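Local coordinates for protein TRAP-type C4-dicarboxylate:H+ symport system substrate-binding component DctP (Shewanella oneidensis, PDB 4MX6) that binds succinate and probably serves as the periplasmic receptor that delivers C4-dicarboxylates to a TRAP-type proton-symport system, at residues D83-A88 with K104-Y108; Q96-L102 with L244-T250; T109-F115 with A138-M143. All blocks are in the same frame, centred on the assembly; numbering follows the deposited sequence.

Contact 1 of 3, residues D83-A88 with K104-Y108; sequences DNNELA and KFERY
D83-A88 leads into helix 86-91, while K104-Y108 is an irregular loop folded into a turn by the backbone bond from Y108 N to F105 O (2.8 Å). The nearest CA pairs are D83 with K104 (8.1 Å) and L87 with F105 (8.6 Å), so side chains must span the gap. K104 does so with an m,t,t,t arm: its NZ forms a salt bridge to D83 OD1 (2.8 Å) and a weak second hydrogen bond to D83 OD2 (3.0 Å). NZ also donates to the bound succinate, so one ammonium group is shared by D83 and the ligand, consistent with the aspartate positioning the lysine; D83 OD2 in turn accepts from F202 N. The ring of F105 meets L87 obliquely, L87 CD1 lying 3.9 Å from F105 CD1. R107, chi1 t, makes a loose approach to L87 with its exposed, less certainly placed guanidinium. Y108 CE2 lies 3.7 Å from L87 CD1, so L87 packs against both F105 and Y108 beside the salt bridge. The contact joins the loop to the first turn of helix 86-91; from there E86 packs on P100 and V98, and L87 on V98, in the segment bordering strand 243-251.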
loop_
_atom_site.group_PDB
_atom_site.type_symbol
_atom_site.label_atom_id
_atom_site.label_comp_id
_atom_site.label_asym_id
_atom_site.label_seq_id
_atom_site.Cartn_x
_atom_site.Cartn_y
_atom_site.Cartn_z
ATOM N N ASP A 83 -5.885 5.657 -8.988
ATOM C CA ASP A 83 -6.045 4.255 -8.592
ATOM C C ASP A 83 -6.733 3.440 -9.673
ATOM O O ASP A 83 -6.326 2.314 -9.971
ATOM C CB ASP A 83 -6.919 4.137 -7.347
ATOM C CG ASP A 83 -6.147 4.194 -6.035
ATOM O OD1 ASP A 83 -4.896 4.243 -6.025
ATOM O OD2 ASP A 83 -6.842 4.113 -4.977
ATOM N N ASN A 84 -7.814 3.964 -10.226
ATOM C CA ASN A 84 -8.648 3.122 -11.055
ATOM C C ASN A 84 -8.073 2.880 -12.442
ATOM O O ASN A 84 -8.367 1.829 -13.011
ATOM C CB ASN A 84 -10.075 3.664 -11.144
ATOM C CG ASN A 84 -10.830 3.552 -9.819
ATOM O OD1 ASN A 84 -10.374 2.898 -8.869
ATOM N ND2 ASN A 84 -11.985 4.197 -9.752
ATOM N N ASN A 85 -7.244 3.798 -12.972
ATOM C CA ASN A 85 -6.749 3.678 -14.352
ATOM C C ASN A 85 -5.247 3.424 -14.514
ATOM O O ASN A 85 -4.796 3.212 -15.633
ATOM C CB ASN A 85 -7.181 4.873 -15.234
ATOM C CG ASN A 85 -6.594 6.212 -14.790
ATOM O OD1 ASN A 85 -5.757 6.287 -13.903
ATOM N ND2 ASN A 85 -7.006 7.279 -15.467
ATOM N N GLU A 86 -4.476 3.404 -13.434
ATOM C CA GLU A 86 -3.031 3.362 -13.590
ATOM C C GLU A 86 -2.519 2.052 -14.194
ATOM O O GLU A 86 -1.571 2.089 -14.978
ATOM C CB GLU A 86 -2.326 3.684 -12.270
ATOM C CG GLU A 86 -2.501 2.652 -11.174
ATOM C CD GLU A 86 -1.722 2.987 -9.905
ATOM O OE1 GLU A 86 -0.846 3.893 -9.913
ATOM O OE2 GLU A 86 -1.995 2.330 -8.870
ATOM N N LEU A 87 -3.110 0.905 -13.853
ATOM C CA LEU A 87 -2.597 -0.351 -14.394
ATOM C C LEU A 87 -2.967 -0.483 -15.880
ATOM O O LEU A 87 -2.154 -0.955 -16.682
ATOM C CB LEU A 87 -3.063 -1.568 -13.574
ATOM C CG LEU A 87 -2.353 -1.709 -12.217
ATOM C CD1 LEU A 87 -2.910 -2.885 -11.439
ATOM C CD2 LEU A 87 -0.850 -1.878 -12.372
ATOM N N ALA A 88 -4.166 -0.048 -16.261
ATOM C CA ALA A 88 -4.513 -0.004 -17.674
ATOM C C ALA A 88 -3.534 0.908 -18.431
ATOM O O ALA A 88 -3.047 0.543 -19.509
ATOM C CB ALA A 88 -5.938 0.462 -17.860
ATOM N N LYS A 104 -4.331 -3.835 -4.739
ATOM C CA LYS A 104 -4.997 -3.281 -5.920
ATOM C C LYS A 104 -4.753 -4.076 -7.202
ATOM O O LYS A 104 -4.884 -3.551 -8.304
ATOM C CB LYS A 104 -4.599 -1.798 -6.099
ATOM C CG LYS A 104 -5.141 -0.901 -4.972
ATOM C CD LYS A 104 -4.644 0.526 -5.041
ATOM C CE LYS A 104 -5.144 1.331 -3.845
ATOM N NZ LYS A 104 -4.508 2.672 -3.751
ATOM N N PHE A 105 -4.407 -5.353 -7.055
ATOM C CA PHE A 105 -4.020 -6.187 -8.191
ATOM C C PHE A 105 -5.019 -7.287 -8.561
ATOM O O PHE A 105 -4.712 -8.119 -9.417
ATOM C CB PHE A 105 -2.648 -6.804 -7.919
ATOM C CG PHE A 105 -1.507 -5.818 -8.012
ATOM C CD1 PHE A 105 -1.012 -5.432 -9.244
ATOM C CD2 PHE A 105 -0.910 -5.298 -6.877
ATOM C CE1 PHE A 105 0.054 -4.544 -9.346
ATOM C CE2 PHE A 105 0.153 -4.405 -6.979
ATOM C CZ PHE A 105 0.640 -4.048 -8.215
ATOM N N GLU A 106 -6.205 -7.297 -7.955
ATOM C CA GLU A 106 -7.142 -8.413 -8.126
ATOM C C GLU A 106 -7.595 -8.662 -9.562
ATOM O O GLU A 106 -8.015 -9.771 -9.891
ATOM C CB GLU A 106 -8.368 -8.259 -7.212
ATOM C CG GLU A 106 -8.012 -8.478 -5.748
ATOM C CD GLU A 106 -9.172 -8.274 -4.767
ATOM O OE1 GLU A 106 -10.248 -7.807 -5.197
ATOM O OE2 GLU A 106 -8.992 -8.568 -3.548
ATOM N N ARG A 107 -7.555 -7.648 -10.414
ATOM C CA ARG A 107 -7.930 -7.873 -11.800
ATOM C C ARG A 107 -6.900 -8.708 -12.543
ATOM O O ARG A 107 -7.199 -9.246 -13.601
ATOM C CB ARG A 107 -8.131 -6.568 -12.553
ATOM C CG ARG A 107 -8.555 -6.835 -13.986
ATOM C CD ARG A 107 -9.006 -5.596 -14.689
ATOM N NE ARG A 107 -7.955 -4.596 -14.681
ATOM C CZ ARG A 107 -8.127 -3.327 -15.024
ATOM N NH1 ARG A 107 -9.325 -2.900 -15.403
ATOM N NH2 ARG A 107 -7.100 -2.488 -14.981
ATOM N N TYR A 108 -5.694 -8.808 -11.993
ATOM C CA TYR A 108 -4.581 -9.471 -12.677
ATOM C C TYR A 108 -4.110 -10.761 -11.997
ATOM O O TYR A 108 -3.597 -11.656 -12.662
ATOM C CB TYR A 108 -3.422 -8.483 -12.869
ATOM C CG TYR A 108 -3.836 -7.306 -13.710
ATOM C CD1 TYR A 108 -3.878 -7.398 -15.093
ATOM C CD2 TYR A 108 -4.216 -6.110 -13.127
ATOM C CE1 TYR A 108 -4.288 -6.329 -15.868
ATOM C CE2 TYR A 108 -4.624 -5.042 -13.889
ATOM C CZ TYR A 108 -4.656 -5.149 -15.260
ATOM O OH TYR A 108 -5.066 -4.062 -16.014
#

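Contact 2 of 3, residues Q96-L102 with L244-T250; sequences QFVAPSL and LDYMVVT
At the apolar centre V98 CG2 meets V249 CG2 at 3.5 Å, both valines with chi1 m, and P100 CD approaches V249 CG2 at 4.2 Å. A99 CB touches V248 CG2 (4.0 Å) and Y246 CB (4.3 Å); L102 CD2 packs on M247 CB (3.8 Å). The two backbones run antiparallel, their end-to-end directions 151° apart. V98 and V249 form a hydrogen-bonded pair (CA-CA 5.7 Å), with V98 N to V249 O at 3.3 Å and V249 N to V98 O at 3.0 Å; S101 and Y246 are bridged at CA-CA 4.3 Å. P100 lacks an NH, so its O alone pairs, accepting from M247 N (3.1 Å); then L102 N donates to D245 O (2.9 Å). CA-H...O contacts fill the gaps, such as A99 CA to M247 O (3.3 Å) and S101 CA to D245 O (3.2 Å). Strand 243-251 is thereby flanked by this extended segment and by strand 148-158, to which L244 and Y246 bond; long strands of this kind pass between the two lobes in the periplasmic-binding-protein fold of TRAP receptors. At one polar end T250 OG1, chi1 t, donates to Q96 O (2.7 Å). Toward the ligand, A99 O accepts from K51 NZ, and the Y246 ring makes a cation-pi contact with K51 while its OH bonds N156 and the bound succinate. At the other polar end, near L244, water 1 links S101 OG (2.9 Å) to D245 N (3.0 Å); S101 OG also bonds S103, and the D245 carboxylate is held by Q131 and N156.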
loop_
_atom_site.group_PDB
_atom_site.type_symbol
_atom_site.label_atom_id
_atom_site.label_comp_id
_atom_site.label_asym_id
_atom_site.label_seq_id
_atom_site.Cartn_x
_atom_site.Cartn_y
_atom_site.Cartn_z
ATOM N N GLN A 96 5.326 4.177 -17.512
ATOM C CA GLN A 96 6.334 3.121 -17.541
ATOM C C GLN A 96 6.555 2.459 -16.173
ATOM O O GLN A 96 6.931 1.290 -16.119
ATOM C CB GLN A 96 7.653 3.675 -18.093
ATOM C CG GLN A 96 7.617 3.895 -19.601
ATOM C CD GLN A 96 6.680 5.012 -20.023
ATOM O OE1 GLN A 96 6.786 6.149 -19.552
ATOM N NE2 GLN A 96 5.762 4.700 -20.927
ATOM N N PHE A 97 6.336 3.193 -15.084
ATOM C CA PHE A 97 6.425 2.647 -13.728
ATOM C C PHE A 97 5.263 3.146 -12.893
ATOM O O PHE A 97 4.935 4.324 -12.936
ATOM C CB PHE A 97 7.747 3.035 -13.033
ATOM C CG PHE A 97 8.964 2.468 -13.706
ATOM C CD1 PHE A 97 9.435 1.203 -13.413
ATOM C CD2 PHE A 97 9.622 3.194 -14.687
ATOM C CE1 PHE A 97 10.557 0.689 -14.067
ATOM C CE2 PHE A 97 10.725 2.670 -15.342
ATOM C CZ PHE A 97 11.173 1.425 -15.030
ATOM N N VAL A 98 4.664 2.227 -12.146
ATOM C CA VAL A 98 3.707 2.556 -11.098
ATOM C C VAL A 98 4.040 1.687 -9.884
ATOM O O VAL A 98 4.821 0.729 -9.992
ATOM C CB VAL A 98 2.238 2.365 -11.555
ATOM C CG1 VAL A 98 1.901 3.369 -12.661
ATOM C CG2 VAL A 98 1.967 0.938 -12.026
ATOM N N ALA A 99 3.471 2.019 -8.728
ATOM C CA ALA A 99 3.741 1.266 -7.508
ATOM C C ALA A 99 2.472 1.196 -6.653
ATOM O O ALA A 99 2.384 1.804 -5.577
ATOM C CB ALA A 99 4.921 1.853 -6.745
ATOM N N PRO A 100 1.467 0.449 -7.136
ATOM C CA PRO A 100 0.212 0.334 -6.394
ATOM C C PRO A 100 0.371 -0.449 -5.115
ATOM O O PRO A 100 1.205 -1.357 -5.014
ATOM C CB PRO A 100 -0.705 -0.447 -7.357
ATOM C CG PRO A 100 0.004 -0.446 -8.693
ATOM C CD PRO A 100 1.455 -0.384 -8.351
ATOM N N SER A 101 -0.502 -0.148 -4.165
ATOM C CA SER A 101 -0.720 -1.035 -3.043
ATOM C C SER A 101 -0.903 -2.469 -3.532
ATOM O O SER A 101 -1.578 -2.720 -4.531
ATOM C CB SER A 101 -1.991 -0.613 -2.321
ATOM O OG SER A 101 -2.345 -1.587 -1.357
ATOM N N LEU A 102 -0.375 -3.410 -2.749
ATOM C CA LEU A 102 -0.541 -4.832 -2.999
ATOM C C LEU A 102 -2.021 -5.230 -3.043
ATOM O O LEU A 102 -2.336 -6.287 -3.581
ATOM C CB LEU A 102 0.233 -5.644 -1.946
ATOM C CG LEU A 102 1.753 -5.439 -2.026
ATOM C CD1 LEU A 102 2.446 -5.891 -0.770
ATOM C CD2 LEU A 102 2.340 -6.164 -3.228
ATOM N N LEU A 244 -0.006 -1.956 4.605
ATOM C CA LEU A 244 -0.071 -1.223 3.338
ATOM C C LEU A 244 1.346 -1.165 2.794
ATOM O O LEU A 244 2.185 -0.430 3.301
ATOM C CB LEU A 244 -0.614 0.197 3.517
ATOM C CG LEU A 244 -0.393 1.137 2.279
ATOM C CD1 LEU A 244 -1.145 0.661 1.065
ATOM C CD2 LEU A 244 -0.774 2.581 2.576
ATOM N N ASP A 245 1.608 -1.988 1.783
ATOM C CA ASP A 245 2.875 -2.006 1.060
ATOM C C ASP A 245 2.576 -1.966 -0.433
ATOM O O ASP A 245 1.425 -2.092 -0.855
ATOM C CB ASP A 245 3.697 -3.270 1.393
ATOM C CG ASP A 245 4.785 -3.052 2.424
ATOM O OD1 ASP A 245 4.696 -2.110 3.231
ATOM O OD2 ASP A 245 5.750 -3.849 2.384
ATOM N N TYR A 246 3.627 -1.792 -1.226
ATOM C CA TYR A 246 3.514 -1.646 -2.667
ATOM C C TYR A 246 4.308 -2.694 -3.427
ATOM O O TYR A 246 5.331 -3.165 -2.948
ATOM C CB TYR A 246 4.050 -0.280 -3.081
ATOM C CG TYR A 246 3.523 0.877 -2.273
ATOM C CD1 TYR A 246 2.184 1.201 -2.294
ATOM C CD2 TYR A 246 4.376 1.646 -1.497
ATOM C CE1 TYR A 246 1.690 2.285 -1.574
ATOM C CE2 TYR A 246 3.906 2.746 -0.799
ATOM C CZ TYR A 246 2.569 3.063 -0.840
ATOM O OH TYR A 246 2.127 4.193 -0.182
ATOM N N MET A 247 3.877 -2.974 -4.652
ATOM C CA MET A 247 4.759 -3.613 -5.636
ATOM C C MET A 247 5.099 -2.592 -6.710
ATOM O O MET A 247 4.203 -2.024 -7.326
ATOM C CB MET A 247 4.128 -4.857 -6.274
ATOM C CG MET A 247 5.154 -5.661 -7.047
ATOM S SD MET A 247 4.509 -7.140 -7.868
ATOM C CE MET A 247 4.036 -8.111 -6.444
ATOM N N VAL A 248 6.391 -2.347 -6.908
ATOM C CA VAL A 248 6.860 -1.511 -8.006
ATOM C C VAL A 248 6.850 -2.377 -9.268
ATOM O O VAL A 248 7.453 -3.455 -9.293
ATOM C CB VAL A 248 8.262 -0.950 -7.727
ATOM C CG1 VAL A 248 8.715 -0.057 -8.870
ATOM C CG2 VAL A 248 8.299 -0.214 -6.385
ATOM N N VAL A 249 6.113 -1.930 -10.279
ATOM C CA VAL A 249 5.920 -2.703 -11.498
ATOM C C VAL A 249 6.149 -1.880 -12.753
ATOM O O VAL A 249 6.045 -0.658 -12.750
ATOM C CB VAL A 249 4.492 -3.306 -11.574
ATOM C CG1 VAL A 249 4.249 -4.291 -10.432
ATOM C CG2 VAL A 249 3.429 -2.233 -11.549
ATOM N N THR A 250 6.451 -2.595 -13.827
ATOM C CA THR A 250 6.488 -2.032 -15.167
ATOM C C THR A 250 5.738 -2.973 -16.108
ATOM O O THR A 250 5.240 -4.018 -15.681
ATOM C CB THR A 250 7.944 -1.781 -15.650
ATOM O OG1 THR A 250 7.942 -1.073 -16.893
ATOM C CG2 THR A 250 8.722 -3.063 -15.846
HETATM O O HOH W 1 -0.971 -3.166 0.699
#

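Contact 3 of 3, residues T109-F115 with A138-M143; sequences TKRLQVF and ALLNSM
T109-F115 begins extended and then curls: T109 OG1 accepts from R111 N (3.0 Å) in an ST turn, and residues 111-115 take helical angles without regular helical bonding. A138-M143 carries on from helix 134-139, with a type I turn from L139 to S142 in which L139 O receives both S142 N (3.1 Å) and S142 OG (2.8 Å). The closest CA pairs are T109 with M143 (6.3 Å) and L112 with L139 (7.0 Å). L139, chi angles m,t, has the largest area covered by the other segment (95 Å²): its CD2 lies 3.5 Å from R111 CB, its CD1 4.0 Å from F115 CE2, and its CB 3.9 Å from L112 CD2. M143 follows, with CE 3.8 Å from L112 CD1 and CG 3.6 Å from T109 CG2. R111 lays one guanidinium face over S142 CB (NH1 to CB 3.7 Å). Its NH1 donates to waters 3 and 4 (2.9 Å each), which donate to A138 O (2.8 Å) and S142 O (2.9 Å). Water 2 joins T109 OG1 (2.7 Å) weakly to S142 O (3.4 Å). Turn and loop thus meet directly by van der Waals packing, and water carries the polar links.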
loop_
_atom_site.group_PDB
_atom_site.type_symbol
_atom_site.label_atom_id
_atom_site.label_comp_id
_atom_site.label_asym_id
_atom_site.label_seq_id
_atom_site.Cartn_x
_atom_site.Cartn_y
_atom_site.Cartn_z
ATOM N N THR A 109 -4.285 -10.851 -10.682
ATOM C CA THR A 109 -4.001 -12.083 -9.942
ATOM C C THR A 109 -4.799 -12.072 -8.651
ATOM O O THR A 109 -5.125 -11.002 -8.151
ATOM C CB THR A 109 -2.493 -12.251 -9.601
ATOM O OG1 THR A 109 -2.287 -13.490 -8.917
ATOM C CG2 THR A 109 -1.971 -11.127 -8.715
ATOM N N LYS A 110 -5.105 -13.254 -8.116
ATOM C CA LYS A 110 -5.706 -13.360 -6.790
ATOM C C LYS A 110 -4.655 -13.702 -5.732
ATOM O O LYS A 110 -4.953 -13.770 -4.543
ATOM C CB LYS A 110 -6.796 -14.429 -6.783
ATOM C CG LYS A 110 -7.916 -14.176 -7.769
ATOM C CD LYS A 110 -8.701 -12.920 -7.441
ATOM C CE LYS A 110 -9.828 -12.747 -8.441
ATOM N NZ LYS A 110 -10.932 -11.932 -7.903
ATOM N N ARG A 111 -3.421 -13.927 -6.159
ATOM C CA ARG A 111 -2.401 -14.411 -5.238
ATOM C C ARG A 111 -1.939 -13.354 -4.230
ATOM O O ARG A 111 -1.575 -13.693 -3.091
ATOM C CB ARG A 111 -1.210 -14.959 -6.018
ATOM C CG ARG A 111 -1.526 -16.269 -6.743
ATOM C CD ARG A 111 -0.411 -16.679 -7.703
ATOM N NE ARG A 111 0.865 -16.855 -7.014
ATOM C CZ ARG A 111 2.033 -17.017 -7.625
ATOM N NH1 ARG A 111 2.098 -16.995 -8.944
ATOM N NH2 ARG A 111 3.145 -17.160 -6.912
ATOM N N LEU A 112 -1.973 -12.075 -4.618
ATOM C CA LEU A 112 -1.499 -11.004 -3.742
ATOM C C LEU A 112 -2.478 -10.683 -2.614
ATOM O O LEU A 112 -2.124 -9.950 -1.688
ATOM C CB LEU A 112 -1.137 -9.748 -4.548
ATOM C CG LEU A 112 0.098 -9.946 -5.436
ATOM C CD1 LEU A 112 0.231 -8.827 -6.447
ATOM C CD2 LEU A 112 1.354 -10.033 -4.587
ATOM N N GLN A 113 -3.678 -11.264 -2.680
ATOM C CA GLN A 113 -4.686 -11.096 -1.638
ATOM C C GLN A 113 -4.165 -11.471 -0.259
ATOM O O GLN A 113 -4.662 -10.975 0.750
ATOM C CB GLN A 113 -5.935 -11.926 -1.967
ATOM C CG GLN A 113 -6.733 -11.342 -3.100
ATOM C CD GLN A 113 -8.041 -12.052 -3.347
ATOM O OE1 GLN A 113 -9.072 -11.409 -3.541
ATOM N NE2 GLN A 113 -8.018 -13.380 -3.354
ATOM N N VAL A 114 -3.183 -12.371 -0.203
ATOM C CA VAL A 114 -2.589 -12.756 1.068
ATOM C C VAL A 114 -2.152 -11.532 1.883
ATOM O O VAL A 114 -2.307 -11.510 3.101
ATOM C CB VAL A 114 -1.427 -13.754 0.869
ATOM C CG1 VAL A 114 -0.271 -13.148 0.084
ATOM C CG2 VAL A 114 -0.959 -14.290 2.225
ATOM N N PHE A 115 -1.621 -10.518 1.210
ATOM C CA PHE A 115 -1.111 -9.350 1.905
ATOM C C PHE A 115 -2.183 -8.541 2.633
ATOM O O PHE A 115 -1.857 -7.775 3.535
ATOM C CB PHE A 115 -0.351 -8.449 0.931
ATOM C CG PHE A 115 1.031 -8.941 0.594
ATOM C CD1 PHE A 115 2.061 -8.839 1.521
ATOM C CD2 PHE A 115 1.309 -9.466 -0.665
ATOM C CE1 PHE A 115 3.332 -9.262 1.201
ATOM C CE2 PHE A 115 2.586 -9.889 -0.987
ATOM C CZ PHE A 115 3.599 -9.785 -0.050
ATOM N N ALA A 138 8.378 -15.200 -5.365
ATOM C CA ALA A 138 7.590 -15.752 -6.458
ATOM C C ALA A 138 6.406 -14.836 -6.805
ATOM O O ALA A 138 6.033 -14.723 -7.965
ATOM C CB ALA A 138 7.114 -17.154 -6.124
ATOM N N LEU A 139 5.835 -14.175 -5.807
ATOM C CA LEU A 139 4.697 -13.298 -6.035
ATOM C C LEU A 139 5.048 -12.110 -6.946
ATOM O O LEU A 139 4.167 -11.555 -7.593
ATOM C CB LEU A 139 4.109 -12.824 -4.699
ATOM C CG LEU A 139 3.243 -13.866 -3.980
ATOM C CD1 LEU A 139 2.987 -13.496 -2.553
ATOM C CD2 LEU A 139 1.911 -14.049 -4.686
ATOM N N LEU A 140 6.324 -11.741 -7.022
ATOM C CA LEU A 140 6.733 -10.660 -7.925
ATOM C C LEU A 140 6.463 -11.021 -9.386
ATOM O O LEU A 140 6.335 -10.126 -10.238
ATOM C CB LEU A 140 8.212 -10.306 -7.748
ATOM C CG LEU A 140 8.563 -9.605 -6.436
ATOM C CD1 LEU A 140 10.058 -9.578 -6.198
ATOM C CD2 LEU A 140 8.006 -8.190 -6.423
ATOM N N ASN A 141 6.396 -12.322 -9.676
ATOM C CA ASN A 141 6.172 -12.791 -11.042
ATOM C C ASN A 141 4.748 -13.278 -11.277
ATOM O O ASN A 141 4.466 -13.856 -12.320
ATOM C CB ASN A 141 7.161 -13.909 -11.390
ATOM C CG ASN A 141 8.593 -13.440 -11.347
ATOM O OD1 ASN A 141 8.884 -12.286 -11.663
ATOM N ND2 ASN A 141 9.501 -14.327 -10.956
ATOM N N SER A 142 3.849 -13.015 -10.334
ATOM C CA SER A 142 2.500 -13.563 -10.380
ATOM C C SER A 142 1.635 -13.013 -11.509
ATOM O O SER A 142 0.586 -13.588 -11.813
ATOM C CB SER A 142 1.800 -13.351 -9.033
ATOM O OG SER A 142 1.655 -11.977 -8.706
ATOM N N MET A 143 2.065 -11.915 -12.133
ATOM C CA MET A 143 1.280 -11.279 -13.189
ATOM C C MET A 143 2.036 -11.204 -14.517
ATOM O O MET A 143 1.595 -10.541 -15.455
ATOM C CB MET A 143 0.875 -9.868 -12.734
ATOM C CG MET A 143 -0.010 -9.869 -11.505
ATOM S SD MET A 143 -0.238 -8.247 -10.765
ATOM C CE MET A 143 1.364 -8.028 -9.994
HETATM O O HOH W 2 -2.082 -15.390 -10.770
HETATM O O HOH W 3 4.784 -16.466 -9.780
HETATM O O HOH W 4 0.309 -16.377 -11.115
#

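The three contacts form one continuous body, their centres 10 Å (contacts 1 and 2), 12 Å (2 and 3) and 13 Å (1 and 3) apart. Contact 1 meets contact 2 where F105 CZ lies 3.7 Å from P100 CG and L87 CD2 lies 4.0 Å from V98 CG2. F105 also leads to contact 3, its CD1 3.3 Å from M143 SD and its CD2 3.7 Å from L112 CD1. M247 CE, 3.8 Å from L112 CD2, ties contact 3 back to strand 243-251. Contacts 1 and 2 reach the pocket directly: the K104 and Y246 side chains each approach the bound succinate to about 3 Å, whereas that of F115 in contact 3 stays about 13 Å away.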